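Local coordinates for PpiC-type peptidyl-prolyl cis-trans isomerase (Novosphingobium aromaticivorans, PDB 3GPK), which probably catalyses the cis-trans isomerisation of prolyl peptide bonds in the periplasm, this chain being its parvulin-like PpiC-type rotamase domain, at residues A[9-17]-A[42-52]; A[22-33]-A[87-97]. All coordinates share one frame; numbering follows the deposited sequence.

Contact 1: A[9-17]-A[42-52]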
loop_
_atom_site.group_PDB
_atom_site.type_symbol
_atom_site.label_atom_id
_atom_site.label_comp_id
_atom_site.label_asym_id
_atom_site.label_seq_id
_atom_site.Cartn_x
_atom_site.Cartn_y
_atom_site.Cartn_z
ATOM N N ARG A 9 10.126 -0.217 0.037
ATOM C CA ARG A 9 9.655 0.927 -0.724
ATOM C C ARG A 9 8.236 0.498 -1.066
ATOM O O ARG A 9 8.023 -0.415 -1.867
ATOM C CB ARG A 9 10.462 1.143 -1.998
ATOM C CG ARG A 9 10.082 2.449 -2.677
ATOM C CD ARG A 9 10.964 2.760 -3.862
ATOM N NE ARG A 9 10.768 4.130 -4.333
ATOM C CZ ARG A 9 11.011 5.215 -3.604
ATOM N NH1 ARG A 9 11.456 5.096 -2.361
ATOM N NH2 ARG A 9 10.830 6.422 -4.124
ATOM N N ILE A 10 7.267 1.150 -0.441
ATOM C CA ILE A 10 5.875 0.779 -0.631
ATOM C C ILE A 10 4.998 1.870 -1.212
ATOM O O ILE A 10 5.177 3.053 -0.920
ATOM C CB ILE A 10 5.271 0.318 0.725
ATOM C CG1 ILE A 10 6.016 -0.919 1.226
ATOM C CG2 ILE A 10 3.784 0.023 0.580
ATOM C CD1 ILE A 10 5.623 -1.354 2.622
ATOM N N GLY A 11 4.055 1.448 -2.049
ATOM C CA GLY A 11 3.098 2.361 -2.638
ATOM C C GLY A 11 1.791 2.071 -1.923
ATOM O O GLY A 11 1.487 0.912 -1.637
ATOM N N GLU A 12 1.024 3.108 -1.613
ATOM C CA GLU A 12 -0.251 2.911 -0.921
ATOM C C GLU A 12 -1.393 3.738 -1.484
ATOM O O GLU A 12 -1.211 4.895 -1.856
ATOM C CB GLU A 12 -0.115 3.250 0.579
ATOM C CG GLU A 12 -1.467 3.277 1.332
ATOM C CD GLU A 12 -1.350 3.698 2.786
ATOM O OE1 GLU A 12 -0.515 4.580 3.086
ATOM O OE2 GLU A 12 -2.106 3.158 3.625
ATOM N N ILE A 13 -2.568 3.121 -1.557
ATOM C CA ILE A 13 -3.788 3.800 -1.973
ATOM C C ILE A 13 -4.713 3.595 -0.776
ATOM O O ILE A 13 -5.058 2.464 -0.447
ATOM C CB ILE A 13 -4.440 3.162 -3.223
ATOM C CG1 ILE A 13 -3.549 3.382 -4.455
ATOM C CG2 ILE A 13 -5.824 3.769 -3.435
ATOM C CD1 ILE A 13 -4.094 2.766 -5.744
ATOM N N PHE A 14 -5.083 4.685 -0.112
ATOM C CA PHE A 14 -5.948 4.612 1.057
ATOM C C PHE A 14 -7.340 5.146 0.782
ATOM O O PHE A 14 -7.491 6.227 0.222
ATOM C CB PHE A 14 -5.326 5.406 2.207
ATOM C CG PHE A 14 -6.247 5.598 3.377
ATOM C CD1 PHE A 14 -6.649 4.515 4.150
ATOM C CD2 PHE A 14 -6.733 6.863 3.688
ATOM C CE1 PHE A 14 -7.526 4.685 5.216
ATOM C CE2 PHE A 14 -7.610 7.045 4.749
ATOM C CZ PHE A 14 -8.008 5.954 5.515
ATOM N N LEU A 15 -8.355 4.384 1.180
ATOM C CA LEU A 15 -9.739 4.809 1.008
ATOM C C LEU A 15 -10.364 4.824 2.396
ATOM O O LEU A 15 -10.493 3.782 3.040
ATOM C CB LEU A 15 -10.510 3.841 0.108
ATOM C CG LEU A 15 -10.017 3.633 -1.327
ATOM C CD1 LEU A 15 -11.088 2.872 -2.091
ATOM C CD2 LEU A 15 -9.747 4.973 -2.008
ATOM N N ALA A 16 -10.732 6.014 2.857
ATOM C CA ALA A 16 -11.323 6.166 4.182
ATOM C C ALA A 16 -12.760 5.674 4.219
ATOM O O ALA A 16 -13.497 5.792 3.241
ATOM C CB ALA A 16 -11.261 7.629 4.609
ATOM N N ALA A 17 -13.162 5.116 5.355
ATOM C CA ALA A 17 -14.527 4.631 5.492
ATOM C C ALA A 17 -14.924 4.457 6.943
ATOM O O ALA A 17 -14.162 3.920 7.748
ATOM C CB ALA A 17 -14.696 3.302 4.756
ATOM N N PHE A 42 -0.243 2.159 -10.973
ATOM C CA PHE A 42 -0.473 2.383 -9.549
ATOM C C PHE A 42 -0.492 3.878 -9.257
ATOM O O PHE A 42 -1.307 4.363 -8.473
ATOM C CB PHE A 42 0.619 1.726 -8.705
ATOM C CG PHE A 42 0.297 1.680 -7.238
ATOM C CD1 PHE A 42 -0.461 0.635 -6.717
ATOM C CD2 PHE A 42 0.716 2.699 -6.385
ATOM C CE1 PHE A 42 -0.801 0.602 -5.367
ATOM C CE2 PHE A 42 0.380 2.679 -5.033
ATOM C CZ PHE A 42 -0.384 1.625 -4.523
ATOM N N VAL A 43 0.437 4.603 -9.874
ATOM C CA VAL A 43 0.534 6.046 -9.688
ATOM C C VAL A 43 -0.751 6.744 -10.111
ATOM O O VAL A 43 -1.250 7.619 -9.412
ATOM C CB VAL A 43 1.719 6.633 -10.494
ATOM C CG1 VAL A 43 1.652 8.160 -10.494
ATOM C CG2 VAL A 43 3.036 6.164 -9.889
ATOM N N ALA A 44 -1.281 6.356 -11.265
ATOM C CA ALA A 44 -2.506 6.962 -11.766
ATOM C C ALA A 44 -3.686 6.710 -10.837
ATOM O O ALA A 44 -4.443 7.632 -10.525
ATOM C CB ALA A 44 -2.816 6.437 -13.151
ATOM N N TYR A 45 -3.850 5.464 -10.402
ATOM C CA TYR A 45 -4.955 5.142 -9.516
ATOM C C TYR A 45 -4.793 5.796 -8.151
ATOM O O TYR A 45 -5.775 6.219 -7.546
ATOM C CB TYR A 45 -5.117 3.621 -9.397
ATOM C CG TYR A 45 -5.904 3.037 -10.547
ATOM C CD1 TYR A 45 -7.291 2.906 -10.468
ATOM C CD2 TYR A 45 -5.281 2.702 -11.751
ATOM C CE1 TYR A 45 -8.036 2.469 -11.554
ATOM C CE2 TYR A 45 -6.025 2.262 -12.849
ATOM C CZ TYR A 45 -7.406 2.154 -12.743
ATOM O OH TYR A 45 -8.170 1.785 -13.829
ATOM N N ALA A 46 -3.556 5.898 -7.677
ATOM C CA ALA A 46 -3.303 6.527 -6.386
ATOM C C ALA A 46 -3.653 8.012 -6.455
ATOM O O ALA A 46 -4.283 8.551 -5.554
ATOM C CB ALA A 46 -1.842 6.340 -5.992
ATOM N N ARG A 47 -3.248 8.679 -7.530
ATOM C CA ARG A 47 -3.547 10.099 -7.671
ATOM C C ARG A 47 -5.051 10.356 -7.745
ATOM O O ARG A 47 -5.551 11.357 -7.225
ATOM C CB ARG A 47 -2.854 10.658 -8.917
ATOM C CG ARG A 47 -1.366 10.848 -8.719
ATOM C CD ARG A 47 -0.652 11.222 -9.996
ATOM N NE ARG A 47 0.687 11.717 -9.696
ATOM C CZ ARG A 47 1.618 11.962 -10.609
ATOM N NH1 ARG A 47 1.361 11.749 -11.892
ATOM N NH2 ARG A 47 2.799 12.443 -10.238
ATOM N N GLN A 48 -5.774 9.440 -8.377
ATOM C CA GLN A 48 -7.219 9.584 -8.521
ATOM C C GLN A 48 -8.026 9.186 -7.287
ATOM O O GLN A 48 -8.983 9.873 -6.910
ATOM C CB GLN A 48 -7.698 8.757 -9.724
ATOM C CG GLN A 48 -9.215 8.549 -9.828
ATOM C CD GLN A 48 -10.004 9.846 -9.836
ATOM O OE1 GLN A 48 -9.492 10.895 -10.225
ATOM N NE2 GLN A 48 -11.261 9.776 -9.419
ATOM N N TYR A 49 -7.628 8.092 -6.650
ATOM C CA TYR A 49 -8.376 7.571 -5.513
ATOM C C TYR A 49 -7.817 7.670 -4.105
ATOM O O TYR A 49 -8.589 7.640 -3.150
ATOM C CB TYR A 49 -8.712 6.098 -5.772
ATOM C CG TYR A 49 -9.638 5.877 -6.942
ATOM C CD1 TYR A 49 -10.975 6.279 -6.882
ATOM C CD2 TYR A 49 -9.184 5.271 -8.111
ATOM C CE1 TYR A 49 -11.834 6.083 -7.958
ATOM C CE2 TYR A 49 -10.041 5.070 -9.196
ATOM C CZ TYR A 49 -11.360 5.479 -9.110
ATOM O OH TYR A 49 -12.213 5.304 -10.173
ATOM N N SER A 50 -6.504 7.771 -3.939
ATOM C CA SER A 50 -5.998 7.798 -2.578
ATOM C C SER A 50 -6.418 9.032 -1.811
ATOM O O SER A 50 -6.372 10.153 -2.321
ATOM C CB SER A 50 -4.478 7.657 -2.537
ATOM O OG SER A 50 -4.077 7.370 -1.202
ATOM N N GLU A 51 -6.838 8.805 -0.572
ATOM C CA GLU A 51 -7.275 9.884 0.294
ATOM C C GLU A 51 -6.198 10.251 1.307
ATOM O O GLU A 51 -6.435 11.015 2.237
ATOM C CB GLU A 51 -8.575 9.476 0.981
ATOM C CG GLU A 51 -9.747 9.444 0.013
ATOM C CD GLU A 51 -10.932 8.659 0.535
ATOM O OE1 GLU A 51 -11.240 8.772 1.735
ATOM O OE2 GLU A 51 -11.568 7.942 -0.263
ATOM N N ALA A 52 -5.008 9.695 1.112
ATOM C CA ALA A 52 -3.871 9.984 1.973
ATOM C C ALA A 52 -3.119 11.157 1.349
ATOM O O ALA A 52 -3.263 11.433 0.158
ATOM C CB ALA A 52 -2.962 8.772 2.071
HETATM O O HOH W 1 -1.505 7.416 -1.237
HETATM O O HOH W 2 -13.372 6.163 0.581
#

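Contact 2: A[22-33]-A[87-97]. With SO4 (sulfate ion), chain C.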
loop_
_atom_site.group_PDB
_atom_site.type_symbol
_atom_site.label_atom_id
_atom_site.label_comp_id
_atom_site.label_asym_id
_atom_site.label_seq_id
_atom_site.Cartn_x
_atom_site.Cartn_y
_atom_site.Cartn_z
ATOM N N LYS A 22 -17.830 0.809 5.444
ATOM C CA LYS A 22 -16.741 -0.080 5.062
ATOM C C LYS A 22 -17.053 -1.122 3.991
ATOM O O LYS A 22 -16.290 -1.278 3.039
ATOM C CB LYS A 22 -16.120 -0.735 6.303
ATOM C CG LYS A 22 -14.987 0.114 6.897
ATOM C CD LYS A 22 -14.296 -0.540 8.091
ATOM C CE LYS A 22 -13.060 0.263 8.510
ATOM N NZ LYS A 22 -12.341 -0.324 9.676
ATOM N N PRO A 23 -18.177 -1.844 4.114
ATOM C CA PRO A 23 -18.428 -2.830 3.059
ATOM C C PRO A 23 -18.476 -2.198 1.661
ATOM O O PRO A 23 -17.968 -2.773 0.696
ATOM C CB PRO A 23 -19.756 -3.454 3.483
ATOM C CG PRO A 23 -19.666 -3.412 4.986
ATOM C CD PRO A 23 -19.124 -2.010 5.233
ATOM N N GLN A 24 -19.082 -1.021 1.558
ATOM C CA GLN A 24 -19.173 -0.324 0.277
ATOM C C GLN A 24 -17.803 0.147 -0.200
ATOM O O GLN A 24 -17.467 0.003 -1.378
ATOM C CB GLN A 24 -20.108 0.887 0.375
ATOM C CG GLN A 24 -20.101 1.775 -0.878
ATOM C CD GLN A 24 -20.765 1.123 -2.080
ATOM O OE1 GLN A 24 -21.984 0.940 -2.101
ATOM N NE2 GLN A 24 -19.966 0.766 -3.090
ATOM N N VAL A 25 -17.012 0.718 0.705
ATOM C CA VAL A 25 -15.694 1.196 0.315
ATOM C C VAL A 25 -14.790 0.017 -0.038
ATOM O O VAL A 25 -13.929 0.136 -0.910
ATOM C CB VAL A 25 -15.049 2.064 1.423
ATOM C CG1 VAL A 25 -13.618 2.435 1.031
ATOM C CG2 VAL A 25 -15.859 3.332 1.610
ATOM N N PHE A 26 -14.981 -1.121 0.625
ATOM C CA PHE A 26 -14.183 -2.300 0.308
ATOM C C PHE A 26 -14.452 -2.690 -1.141
ATOM O O PHE A 26 -13.547 -3.085 -1.870
ATOM C CB PHE A 26 -14.553 -3.488 1.200
ATOM C CG PHE A 26 -13.827 -4.751 0.834
ATOM C CD1 PHE A 26 -12.527 -4.972 1.270
ATOM C CD2 PHE A 26 -14.419 -5.690 -0.003
ATOM C CE1 PHE A 26 -11.822 -6.111 0.874
ATOM C CE2 PHE A 26 -13.726 -6.834 -0.410
ATOM C CZ PHE A 26 -12.424 -7.044 0.029
ATOM N N ALA A 27 -15.713 -2.587 -1.550
ATOM C CA ALA A 27 -16.092 -2.929 -2.914
ATOM C C ALA A 27 -15.386 -2.002 -3.890
ATOM O O ALA A 27 -14.910 -2.441 -4.935
ATOM C CB ALA A 27 -17.604 -2.809 -3.084
ATOM N N ASN A 28 -15.328 -0.719 -3.548
ATOM C CA ASN A 28 -14.678 0.262 -4.406
ATOM C C ASN A 28 -13.197 -0.058 -4.509
ATOM O O ASN A 28 -12.620 0.001 -5.591
ATOM C CB ASN A 28 -14.846 1.686 -3.854
ATOM C CG ASN A 28 -16.302 2.098 -3.711
ATOM O OD1 ASN A 28 -17.187 1.539 -4.355
ATOM N ND2 ASN A 28 -16.552 3.100 -2.872
ATOM N N ALA A 29 -12.589 -0.393 -3.375
ATOM C CA ALA A 29 -11.166 -0.723 -3.334
ATOM C C ALA A 29 -10.857 -1.985 -4.135
ATOM O O ALA A 29 -9.851 -2.047 -4.838
ATOM C CB ALA A 29 -10.710 -0.899 -1.885
ATOM N N GLU A 30 -11.720 -2.992 -4.030
ATOM C CA GLU A 30 -11.493 -4.233 -4.762
ATOM C C GLU A 30 -11.527 -3.992 -6.267
ATOM O O GLU A 30 -10.765 -4.601 -7.007
ATOM C CB GLU A 30 -12.532 -5.291 -4.366
ATOM C CG GLU A 30 -12.491 -6.583 -5.191
ATOM C CD GLU A 30 -11.160 -7.308 -5.126
ATOM O OE1 GLU A 30 -10.410 -7.119 -4.140
ATOM O OE2 GLU A 30 -10.864 -8.090 -6.060
ATOM N N LYS A 31 -12.411 -3.115 -6.726
ATOM C CA LYS A 31 -12.470 -2.827 -8.156
ATOM C C LYS A 31 -11.155 -2.186 -8.605
ATOM O O LYS A 31 -10.687 -2.422 -9.718
ATOM C CB LYS A 31 -13.652 -1.903 -8.473
ATOM C CG LYS A 31 -15.016 -2.596 -8.411
ATOM C CD LYS A 31 -15.105 -3.737 -9.417
ATOM C CE LYS A 31 -16.525 -4.271 -9.537
ATOM N NZ LYS A 31 -16.631 -5.356 -10.558
ATOM N N ILE A 32 -10.560 -1.375 -7.735
ATOM C CA ILE A 32 -9.296 -0.726 -8.057
ATOM C C ILE A 32 -8.194 -1.782 -8.121
ATOM O O ILE A 32 -7.374 -1.779 -9.034
ATOM C CB ILE A 32 -8.951 0.360 -7.010
ATOM C CG1 ILE A 32 -9.951 1.516 -7.135
ATOM C CG2 ILE A 32 -7.517 0.870 -7.216
ATOM C CD1 ILE A 32 -9.956 2.466 -5.942
ATOM N N VAL A 33 -8.187 -2.695 -7.156
ATOM C CA VAL A 33 -7.188 -3.758 -7.143
ATOM C C VAL A 33 -7.295 -4.558 -8.439
ATOM O O VAL A 33 -6.286 -4.918 -9.043
ATOM C CB VAL A 33 -7.390 -4.700 -5.928
ATOM C CG1 VAL A 33 -6.469 -5.901 -6.041
ATOM C CG2 VAL A 33 -7.092 -3.949 -4.643
ATOM N N GLY A 87 -4.099 -6.487 -0.808
ATOM C CA GLY A 87 -5.264 -5.760 -0.356
ATOM C C GLY A 87 -6.501 -5.999 -1.194
ATOM O O GLY A 87 -6.499 -6.844 -2.096
ATOM N N PRO A 88 -7.579 -5.251 -0.925
ATOM C CA PRO A 88 -7.594 -4.231 0.130
ATOM C C PRO A 88 -7.448 -4.795 1.539
ATOM O O PRO A 88 -7.993 -5.854 1.863
ATOM C CB PRO A 88 -8.930 -3.519 -0.083
ATOM C CG PRO A 88 -9.761 -4.513 -0.791
ATOM C CD PRO A 88 -8.833 -5.245 -1.694
ATOM N N VAL A 89 -6.691 -4.080 2.363
ATOM C CA VAL A 89 -6.459 -4.480 3.744
ATOM C C VAL A 89 -7.184 -3.507 4.661
ATOM O O VAL A 89 -6.964 -2.296 4.582
ATOM C CB VAL A 89 -4.954 -4.439 4.095
ATOM C CG1 VAL A 89 -4.743 -4.846 5.545
ATOM C CG2 VAL A 89 -4.173 -5.355 3.168
ATOM N N GLU A 90 -8.043 -4.025 5.535
ATOM C CA GLU A 90 -8.763 -3.151 6.452
ATOM C C GLU A 90 -7.862 -2.599 7.546
ATOM O O GLU A 90 -7.029 -3.316 8.092
ATOM C CB GLU A 90 -9.931 -3.887 7.128
ATOM C CG GLU A 90 -10.662 -3.003 8.133
ATOM C CD GLU A 90 -11.836 -3.680 8.822
ATOM O OE1 GLU A 90 -11.948 -4.922 8.755
ATOM O OE2 GLU A 90 -12.642 -2.959 9.447
ATOM N N ILE A 91 -8.023 -1.313 7.839
ATOM C CA ILE A 91 -7.293 -0.667 8.924
ATOM C C ILE A 91 -8.359 0.127 9.664
ATOM O O ILE A 91 -9.488 0.223 9.197
ATOM C CB ILE A 91 -6.155 0.263 8.434
ATOM C CG1 ILE A 91 -6.697 1.340 7.491
ATOM C CG2 ILE A 91 -5.071 -0.574 7.770
ATOM C CD1 ILE A 91 -5.647 2.342 7.073
ATOM N N ARG A 92 -8.024 0.699 10.813
ATOM C CA ARG A 92 -9.035 1.421 11.571
ATOM C C ARG A 92 -9.872 2.426 10.786
ATOM O O ARG A 92 -11.097 2.422 10.887
ATOM C CB ARG A 92 -8.402 2.120 12.775
ATOM C CG ARG A 92 -7.776 1.171 13.775
ATOM C CD ARG A 92 -7.435 1.894 15.067
ATOM N NE ARG A 92 -6.854 0.995 16.059
ATOM C CZ ARG A 92 -5.659 0.425 15.939
ATOM N NH1 ARG A 92 -4.913 0.663 14.866
ATOM N NH2 ARG A 92 -5.212 -0.386 16.890
ATOM N N GLY A 93 -9.223 3.271 9.993
ATOM C CA GLY A 93 -9.950 4.289 9.254
ATOM C C GLY A 93 -10.438 3.990 7.849
ATOM O O GLY A 93 -10.963 4.882 7.180
ATOM N N GLY A 94 -10.278 2.752 7.400
ATOM C CA GLY A 94 -10.722 2.400 6.062
ATOM C C GLY A 94 -9.986 1.204 5.489
ATOM O O GLY A 94 -9.799 0.200 6.177
ATOM N N PHE A 95 -9.562 1.314 4.229
ATOM C CA PHE A 95 -8.856 0.230 3.549
ATOM C C PHE A 95 -7.667 0.748 2.765
ATOM O O PHE A 95 -7.704 1.848 2.234
ATOM C CB PHE A 95 -9.783 -0.481 2.563
ATOM C CG PHE A 95 -10.926 -1.194 3.210
ATOM C CD1 PHE A 95 -10.761 -2.482 3.716
ATOM C CD2 PHE A 95 -12.163 -0.573 3.335
ATOM C CE1 PHE A 95 -11.818 -3.147 4.341
ATOM C CE2 PHE A 95 -13.226 -1.229 3.961
ATOM C CZ PHE A 95 -13.048 -2.518 4.462
ATOM N N SER A 96 -6.620 -0.062 2.688
ATOM C CA SER A 96 -5.433 0.306 1.931
ATOM C C SER A 96 -5.056 -0.795 0.954
ATOM O O SER A 96 -5.283 -1.981 1.213
ATOM C CB SER A 96 -4.238 0.555 2.851
ATOM O OG SER A 96 -4.420 1.728 3.614
ATOM N N ILE A 97 -4.512 -0.374 -0.184
ATOM C CA ILE A 97 -4.019 -1.274 -1.209
ATOM C C ILE A 97 -2.520 -0.997 -1.201
ATOM O O ILE A 97 -2.101 0.158 -1.244
ATOM C CB ILE A 97 -4.588 -0.936 -2.606
ATOM C CG1 ILE A 97 -6.114 -1.055 -2.595
ATOM C CG2 ILE A 97 -3.990 -1.883 -3.657
ATOM C CD1 ILE A 97 -6.772 -0.551 -3.882
HETATM S S SO4 C . -2.259 -2.241 17.525
HETATM O O1 SO4 C . -1.303 -1.886 18.593
HETATM O O2 SO4 C . -2.325 -1.142 16.542
HETATM O O3 SO4 C . -1.806 -3.479 16.861
HETATM O O4 SO4 C . -3.605 -2.456 18.098
HETATM O O HOH W 3 -8.275 -8.475 -3.551
#

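Contact 1: A[9-17]-A[42-52]
I13 of strand 9-16 and F42 of helix 42-49 reach for each other from opposite directions. The isoleucine CD1 sits over one face of the phenyl ring, 4.2 Å from its centroid and displaced toward the rim, a CH-pi contact. CG1 of I13 lies anti to the carbonyl carbon (chi1 -68°), which carries this longer branch to CZ of F42 and, at 3.7 Å, to CB of A46; CD1 ends beside CB of Y45, while CG2 keeps to the backbone of S50. Cut back to an alanine, I13 would lose CG1 and CD1, which would probably open a gap against A46 and Y45 and take the CH-pi partner from F42. The same ring sets its edge near N of E12 and is met by Y99 of strand 94-104.

Beyond the helix the contact becomes polar. OG of S50 accepts from N of F14 at 3.1 Å in an almost straight bond (176°), and a water joins that hydroxyl to O of E12. N of E51 donates to O of F14 at 2.8 Å. The F14 ring turns an edge to the backbone joining E51 and A52, and CB of F14 touches CB of A52. E51, extended beyond CG, crosses L15 at about a right angle and brings OE1 to N of A16 in a weak bond of 3.0 Å; a second water bridges its OE2 and O of A16.

Apolar packing thus seats the helix on the strand, and the N-H and C=O of F14 are both taken up by S50 and E51, just after the helix. The carboxylate of E51 probably gains from the A16 N-H and the water, although that weak bond alone would hold it only loosely.

Contact 2: A[22-33]-A[87-97]
Helix 22-33 runs along a beta hairpin, nearly parallel to strand 94-97 (14°) and roughly antiparallel to strand 87-91, with closest axis approaches of 8.4 and 8.1 Å, and a type I turn from I91 to G94 joins the two strands. F95 meets the helix with one face of its ring, over which CB of F26 stands 4.0 Å from the centroid in a CH-pi contact. The ring of F26 follows with its edge, a T-shaped pair with planes at 66°. CG of F26 is anti to the backbone N (chi1 176°), which lays this ring across F95 and beside P88. On the next turn CB of A29 meets CB of P88 at 3.6 Å, the proline following a cis peptide bond, and CG2 of V33 touches both CD of P88 and CD1 of I97. I97 also touches CG2 of I32 with CD1, at 3.7 Å.

At the helix start K22 stretches out, its CG touching CE2 of F95, to place NZ at the hairpin turn. There it forms a salt bridge of 2.7 Å with OE2 of E90, which offers its anti lone pair, and donates to O of I91 at 2.9 Å and O of R92 at 3.2 Å, the latter from above the carbonyl plane. O of I91 takes N of G94 from its other face; E19 gives the ammonium a second carboxylate. At the far end a water links OE1 of E30 to O of G87. R92, away from the helix, holds a sulfate, probably from the crystallisation liquor, which T71 also binds.

A helix packed against the antiparallel C-terminal hairpin of the sheet is characteristic of the parvulin-type PPIase fold, consistent with the family of this domain.

How the contacts relate
From the N terminus, strand 7-16 leads into helix 22-37 and then helix 42-49, and contact 1 closes this first loop by bringing 42-52 back onto 9-17. Contact 2 closes a longer one, from 22-33 past strand 60-64 and helix 71-79 to the hairpin 87-97. The loops cross, because 22-33 lies between the two segments of contact 1 and 87-97 lies beyond both. Strands 7-16 and 94-104 are neighbours in the antiparallel sheet, so the contacts, with centres about 11 Å apart, join directly: E12 OE2 meets S96 OG at 2.7 Å, probably as a hydrogen bond. Together they tie helices 22-37 and 42-49 to the sheet, with A17 packing on V25.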